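Local coordinates for protein DynF (Micromonospora chersina, PDB 6UBL) that is of unknown function but belongs to the dynemicin biosynthesis pathway and folds as a beta barrel that holds a bound palmitic acid, at residues I45-P51 against V192-L198; Y56-F60 against E96-V102. Residue numbers count along the deposited sequence, not the author numbering.

Contact 1 (I45-P51 against V192-L198)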
loop_
_atom_site.group_PDB
_atom_site.type_symbol
_atom_site.label_atom_id
_atom_site.label_comp_id
_atom_site.label_asym_id
_atom_site.label_seq_id
_atom_site.Cartn_x
_atom_site.Cartn_y
_atom_site.Cartn_z
ATOM N N ILE A 45 -6.290 -16.253 -7.365
ATOM C CA ILE A 45 -7.735 -16.068 -7.407
ATOM C C ILE A 45 -7.981 -14.630 -6.972
ATOM O O ILE A 45 -7.535 -14.226 -5.891
ATOM C CB ILE A 45 -8.483 -17.044 -6.484
ATOM C CG1 ILE A 45 -8.273 -18.481 -6.959
ATOM C CG2 ILE A 45 -9.974 -16.711 -6.463
ATOM C CD1 ILE A 45 -8.691 -19.526 -5.956
ATOM N N ASP A 46 -8.623 -13.847 -7.836
ATOM C CA ASP A 46 -8.814 -12.422 -7.625
ATOM C C ASP A 46 -10.306 -12.121 -7.625
ATOM O O ASP A 46 -11.039 -12.607 -8.487
ATOM C CB ASP A 46 -8.239 -11.582 -8.767
ATOM C CG ASP A 46 -6.780 -11.860 -9.061
ATOM O OD1 ASP A 46 -6.216 -12.866 -8.586
ATOM O OD2 ASP A 46 -6.195 -11.060 -9.830
ATOM N N THR A 47 -10.756 -11.273 -6.709
ATOM C CA THR A 47 -12.147 -10.832 -6.692
ATOM C C THR A 47 -12.244 -9.341 -6.995
ATOM O O THR A 47 -11.529 -8.527 -6.392
ATOM C CB THR A 47 -12.811 -11.143 -5.351
ATOM O OG1 THR A 47 -12.812 -12.567 -5.146
ATOM C CG2 THR A 47 -14.240 -10.626 -5.344
ATOM N N PHE A 48 -13.144 -8.987 -7.915
ATOM C CA PHE A 48 -13.312 -7.615 -8.380
ATOM C C PHE A 48 -14.739 -7.166 -8.094
ATOM O O PHE A 48 -15.695 -7.885 -8.422
ATOM C CB PHE A 48 -13.105 -7.475 -9.893
ATOM C CG PHE A 48 -11.772 -7.960 -10.383
ATOM C CD1 PHE A 48 -10.668 -7.124 -10.417
ATOM C CD2 PHE A 48 -11.636 -9.264 -10.843
ATOM C CE1 PHE A 48 -9.447 -7.577 -10.878
ATOM C CE2 PHE A 48 -10.421 -9.719 -11.301
ATOM C CZ PHE A 48 -9.323 -8.881 -11.323
ATOM N N ALA A 49 -14.889 -5.979 -7.507
ATOM C CA ALA A 49 -16.196 -5.369 -7.300
ATOM C C ALA A 49 -16.369 -4.214 -8.281
ATOM O O ALA A 49 -15.509 -3.321 -8.362
ATOM C CB ALA A 49 -16.340 -4.852 -5.869
ATOM N N VAL A 50 -17.457 -4.249 -9.046
ATOM C CA VAL A 50 -17.822 -3.160 -9.943
ATOM C C VAL A 50 -19.031 -2.446 -9.339
ATOM O O VAL A 50 -20.114 -3.043 -9.239
ATOM C CB VAL A 50 -18.127 -3.654 -11.360
ATOM C CG1 VAL A 50 -18.483 -2.467 -12.256
ATOM C CG2 VAL A 50 -16.943 -4.417 -11.924
ATOM N N PRO A 51 -18.893 -1.195 -8.903
ATOM C CA PRO A 51 -19.973 -0.549 -8.145
ATOM C C PRO A 51 -21.286 -0.554 -8.913
ATOM O O PRO A 51 -21.336 -0.215 -10.098
ATOM C CB PRO A 51 -19.451 0.879 -7.939
ATOM C CG PRO A 51 -17.964 0.733 -7.952
ATOM C CD PRO A 51 -17.676 -0.357 -8.955
ATOM N N VAL A 192 -12.950 2.600 -11.591
ATOM C CA VAL A 192 -13.904 1.807 -12.364
ATOM C C VAL A 192 -14.313 0.550 -11.616
ATOM O O VAL A 192 -15.443 0.079 -11.765
ATOM C CB VAL A 192 -13.264 1.441 -13.717
ATOM C CG1 VAL A 192 -14.148 0.460 -14.483
ATOM C CG2 VAL A 192 -12.976 2.685 -14.526
ATOM N N ALA A 193 -13.404 -0.006 -10.833
ATOM C CA ALA A 193 -13.633 -1.245 -10.109
ATOM C C ALA A 193 -12.697 -1.254 -8.913
ATOM O O ALA A 193 -11.799 -0.414 -8.794
ATOM C CB ALA A 193 -13.389 -2.462 -11.005
ATOM N N TYR A 194 -12.926 -2.213 -8.022
ATOM C CA TYR A 194 -12.068 -2.411 -6.870
ATOM C C TYR A 194 -11.676 -3.874 -6.790
ATOM O O TYR A 194 -12.520 -4.763 -6.932
ATOM C CB TYR A 194 -12.799 -1.991 -5.583
ATOM C CG TYR A 194 -13.179 -0.527 -5.587
ATOM C CD1 TYR A 194 -14.356 -0.105 -6.188
ATOM C CD2 TYR A 194 -12.352 0.420 -5.021
ATOM C CE1 TYR A 194 -14.711 1.228 -6.215
ATOM C CE2 TYR A 194 -12.689 1.764 -5.035
ATOM C CZ TYR A 194 -13.860 2.161 -5.627
ATOM O OH TYR A 194 -14.196 3.497 -5.646
ATOM N N LEU A 195 -10.395 -4.112 -6.543
ATOM C CA LEU A 195 -9.913 -5.437 -6.192
ATOM C C LEU A 195 -10.149 -5.594 -4.697
ATOM O O LEU A 195 -9.621 -4.815 -3.891
ATOM C CB LEU A 195 -8.431 -5.525 -6.530
ATOM C CG LEU A 195 -7.660 -6.825 -6.287
ATOM C CD1 LEU A 195 -8.183 -7.916 -7.196
ATOM C CD2 LEU A 195 -6.184 -6.559 -6.533
ATOM N N THR A 196 -10.980 -6.568 -4.324
ATOM C CA THR A 196 -11.365 -6.731 -2.925
ATOM C C THR A 196 -10.626 -7.864 -2.225
ATOM O O THR A 196 -10.600 -7.893 -0.989
ATOM C CB THR A 196 -12.879 -6.957 -2.791
ATOM O OG1 THR A 196 -13.276 -8.094 -3.555
ATOM C CG2 THR A 196 -13.645 -5.722 -3.258
ATOM N N SER A 197 -10.085 -8.828 -2.969
ATOM C CA SER A 197 -9.234 -9.841 -2.364
ATOM C C SER A 197 -8.399 -10.492 -3.452
ATOM O O SER A 197 -8.761 -10.474 -4.629
ATOM C CB SER A 197 -10.036 -10.895 -1.603
ATOM O OG SER A 197 -10.713 -11.743 -2.497
ATOM N N LEU A 198 -7.285 -11.080 -3.033
ATOM C CA LEU A 198 -6.386 -11.784 -3.933
ATOM C C LEU A 198 -5.609 -12.787 -3.097
ATOM O O LEU A 198 -5.049 -12.424 -2.056
ATOM C CB LEU A 198 -5.440 -10.792 -4.612
ATOM C CG LEU A 198 -4.617 -11.368 -5.775
ATOM C CD1 LEU A 198 -4.232 -10.299 -6.768
ATOM C CD2 LEU A 198 -3.381 -12.049 -5.205
HETATM O O HOH W 1 -9.350 -14.024 -3.738
#
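Thr196 is one residue too many: a beta bulge in strand 193-205 sets both it and Ser197 opposite Thr47, so the antiparallel register with strand 37-50 slips by one. Thr47 serves both, its N donating to Ser197 O (3.0 Å) and its O accepting from Thr196 N (2.9 Å). The psi of Thr196, -22°, is the kink that accommodates the extra residue. Beyond it the ladder resumes with the non-hydrogen-bonded pair Phe48–Leu195, followed by the hydrogen-bonded pair Ala49–Tyr194, closed by Ala49 N to Tyr194 O at 2.7 Å and Tyr194 N to Ala49 O at 2.8 Å. At the other end, one water joins Ile45 O (2.8 Å) to Ser197 OG (2.9 Å).

The two faces of this strand pair differ sharply. One carries Asp46, Phe48, Leu195 and Leu198: Phe48 CE1 lies 3.9 Å from Leu195 CD1, and Leu198 touches the bound palmitic acid, consistent with this being the inner face of the barrel. Asp46 is buried among them, with its carboxylate hydrogen-bonded to Ser44. The other face carries Thr47, Ser197, Ala49 and Tyr194. Here Pro51 CG packs at the edge of the Tyr194 ring, 3.7 Å from CE1, while the Tyr194 hydroxyl hydrogen-bonds Gln113 of the second subunit, whose Phe118 meets the ring and packs on Ala49 and Thr196. Thr196 OG1 is hydrogen-bonded to Glu55. Backbone hydrogen bonds thus hold the barrel wall together, between a mostly apolar face that reaches the lipid at Leu198 and a mixed polar and aromatic one against the second subunit.

Contact 2 (Y56-F60 against E96-V102)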
loop_
_atom_site.group_PDB
_atom_site.type_symbol
_atom_site.label_atom_id
_atom_site.label_comp_id
_atom_site.label_asym_id
_atom_site.label_seq_id
_atom_site.Cartn_x
_atom_site.Cartn_y
_atom_site.Cartn_z
ATOM N N TYR A 56 -17.085 -10.300 -8.851
ATOM C CA TYR A 56 -16.655 -11.402 -9.696
ATOM C C TYR A 56 -15.361 -11.997 -9.179
ATOM O O TYR A 56 -14.441 -11.270 -8.802
ATOM C CB TYR A 56 -16.433 -10.885 -11.117
ATOM C CG TYR A 56 -17.612 -10.098 -11.637
ATOM C CD1 TYR A 56 -18.746 -10.752 -12.078
ATOM C CD2 TYR A 56 -17.596 -8.709 -11.666
ATOM C CE1 TYR A 56 -19.836 -10.058 -12.546
ATOM C CE2 TYR A 56 -18.687 -7.996 -12.137
ATOM C CZ TYR A 56 -19.803 -8.679 -12.574
ATOM O OH TYR A 56 -20.896 -7.988 -13.048
ATOM N N THR A 57 -15.301 -13.322 -9.157
ATOM C CA THR A 57 -14.117 -14.039 -8.719
ATOM C C THR A 57 -13.518 -14.749 -9.926
ATOM O O THR A 57 -14.209 -15.531 -10.598
ATOM C CB THR A 57 -14.478 -15.046 -7.630
ATOM O OG1 THR A 57 -15.043 -14.346 -6.511
ATOM C CG2 THR A 57 -13.229 -15.775 -7.175
ATOM N N VAL A 58 -12.233 -14.490 -10.188
ATOM C CA VAL A 58 -11.578 -14.972 -11.396
ATOM C C VAL A 58 -10.282 -15.667 -11.019
ATOM O O VAL A 58 -9.484 -15.131 -10.238
ATOM C CB VAL A 58 -11.295 -13.838 -12.394
ATOM C CG1 VAL A 58 -10.678 -14.395 -13.673
ATOM C CG2 VAL A 58 -12.564 -13.066 -12.700
ATOM N N ALA A 59 -10.064 -16.846 -11.602
ATOM C CA ALA A 59 -8.835 -17.598 -11.404
ATOM C C ALA A 59 -7.854 -17.272 -12.522
ATOM O O ALA A 59 -8.228 -17.220 -13.700
ATOM C CB ALA A 59 -9.141 -19.097 -11.427
ATOM N N PHE A 60 -6.593 -17.089 -12.146
ATOM C CA PHE A 60 -5.537 -16.727 -13.075
ATOM C C PHE A 60 -4.384 -17.718 -12.989
ATOM O O PHE A 60 -4.121 -18.299 -11.933
ATOM C CB PHE A 60 -4.964 -15.347 -12.740
ATOM C CG PHE A 60 -5.909 -14.213 -12.968
ATOM C CD1 PHE A 60 -6.903 -13.923 -12.052
ATOM C CD2 PHE A 60 -5.787 -13.417 -14.092
ATOM C CE1 PHE A 60 -7.768 -12.866 -12.260
ATOM C CE2 PHE A 60 -6.650 -12.365 -14.311
ATOM C CZ PHE A 60 -7.642 -12.085 -13.392
ATOM N N GLU A 96 -18.618 -12.728 -17.403
ATOM C CA GLU A 96 -19.057 -11.341 -17.339
ATOM C C GLU A 96 -17.951 -10.362 -17.720
ATOM O O GLU A 96 -18.210 -9.367 -18.406
ATOM C CB GLU A 96 -19.581 -11.029 -15.936
ATOM C CG GLU A 96 -20.784 -11.868 -15.518
ATOM C CD GLU A 96 -20.423 -13.130 -14.751
ATOM O OE1 GLU A 96 -19.264 -13.585 -14.822
ATOM O OE2 GLU A 96 -21.325 -13.684 -14.086
ATOM N N LEU A 97 -16.722 -10.614 -17.280
ATOM C CA LEU A 97 -15.625 -9.681 -17.500
ATOM C C LEU A 97 -14.757 -10.041 -18.696
ATOM O O LEU A 97 -13.893 -9.245 -19.073
ATOM C CB LEU A 97 -14.755 -9.605 -16.248
ATOM C CG LEU A 97 -15.490 -9.250 -14.957
ATOM C CD1 LEU A 97 -14.475 -9.193 -13.823
ATOM C CD2 LEU A 97 -16.251 -7.949 -15.083
ATOM N N GLY A 98 -14.955 -11.215 -19.290
ATOM C CA GLY A 98 -14.126 -11.656 -20.391
ATOM C C GLY A 98 -12.768 -12.150 -19.921
ATOM O O GLY A 98 -12.533 -12.413 -18.738
ATOM N N LYS A 99 -11.858 -12.279 -20.884
ATOM C CA LYS A 99 -10.489 -12.692 -20.600
ATOM C C LYS A 99 -9.699 -11.504 -20.066
ATOM O O LYS A 99 -9.630 -10.454 -20.714
ATOM C CB LYS A 99 -9.838 -13.221 -21.881
ATOM C CG LYS A 99 -8.428 -13.763 -21.727
ATOM C CD LYS A 99 -7.934 -14.354 -23.048
ATOM C CE LYS A 99 -7.121 -15.627 -22.811
ATOM N NZ LYS A 99 -7.448 -16.718 -23.780
ATOM N N ILE A 100 -9.091 -11.682 -18.896
ATOM C CA ILE A 100 -8.340 -10.635 -18.218
ATOM C C ILE A 100 -6.866 -11.022 -18.251
ATOM O O ILE A 100 -6.498 -12.147 -17.869
ATOM C CB ILE A 100 -8.820 -10.459 -16.765
ATOM C CG1 ILE A 100 -10.334 -10.187 -16.734
ATOM C CG2 ILE A 100 -8.055 -9.332 -16.074
ATOM C CD1 ILE A 100 -10.949 -10.251 -15.343
ATOM N N THR A 101 -6.022 -10.098 -18.714
ATOM C CA THR A 101 -4.582 -10.306 -18.763
ATOM C C THR A 101 -3.910 -9.280 -17.867
ATOM O O THR A 101 -4.150 -8.074 -18.011
ATOM C CB THR A 101 -4.067 -10.189 -20.207
ATOM O OG1 THR A 101 -4.716 -11.152 -21.027
ATOM C CG2 THR A 101 -2.557 -10.426 -20.249
ATOM N N VAL A 102 -3.082 -9.764 -16.944
ATOM C CA VAL A 102 -2.418 -8.922 -15.959
ATOM C C VAL A 102 -0.931 -8.889 -16.265
ATOM O O VAL A 102 -0.284 -9.936 -16.365
ATOM C CB VAL A 102 -2.695 -9.410 -14.529
ATOM C CG1 VAL A 102 -2.110 -8.440 -13.522
ATOM C CG2 VAL A 102 -4.191 -9.574 -14.295
#
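Tyr56 lays one face of its ring over Leu97: CD2 of Leu97 sits 4.1 Å from the ring centroid, a CH-pi contact, while Leu97 CD1 reaches Tyr56 CB at 3.7 Å. The aliphatic part of Glu96 adds to this, its CB 3.5 Å from Tyr56 CE1. Further along, Val58 CG2 meets Ile100 CD1 at 4.2 Å, and Phe60 CE2 lies 3.6 Å from the backbone Ile100 O, 3.8 Å from Ile100 CG2 and 3.7 Å from Val102 CG2. Strands 54-68 and 100-104 are not sheet partners; each pairs antiparallel with strand 81-92, and the curl of the barrel wall probably turns their inner faces toward each other. The axes of the short segments 56-60 and 100-102 come within 9.2 Å, at an angle of 56°. Side chains alternate along strand 54-68: Tyr56, Val58 and Phe60 point toward the other segment. Val102, packed also against Met88 and Ala137, touches the bound palmitic acid.

In the fold
Strands 37-50 and 54-68 follow each other in the chain and lie side by side in the sheet, so the two contacts share a wall and their centres are about 10 Å apart. Phe48 N to Tyr56 O and Asp46 O to Val58 N, both 2.8 Å, are probable hydrogen bonds joining them, and Asp46 OD2 packs 3.4 Å from Phe60 CE1. Contact 1 is a backbone ladder within the wall, partly buried, with its outer side meeting the second subunit. Contact 2 is buried side-chain packing across the curl of the sheet, mostly apolar, and untouched by the other chain. Both border the palmitic acid site.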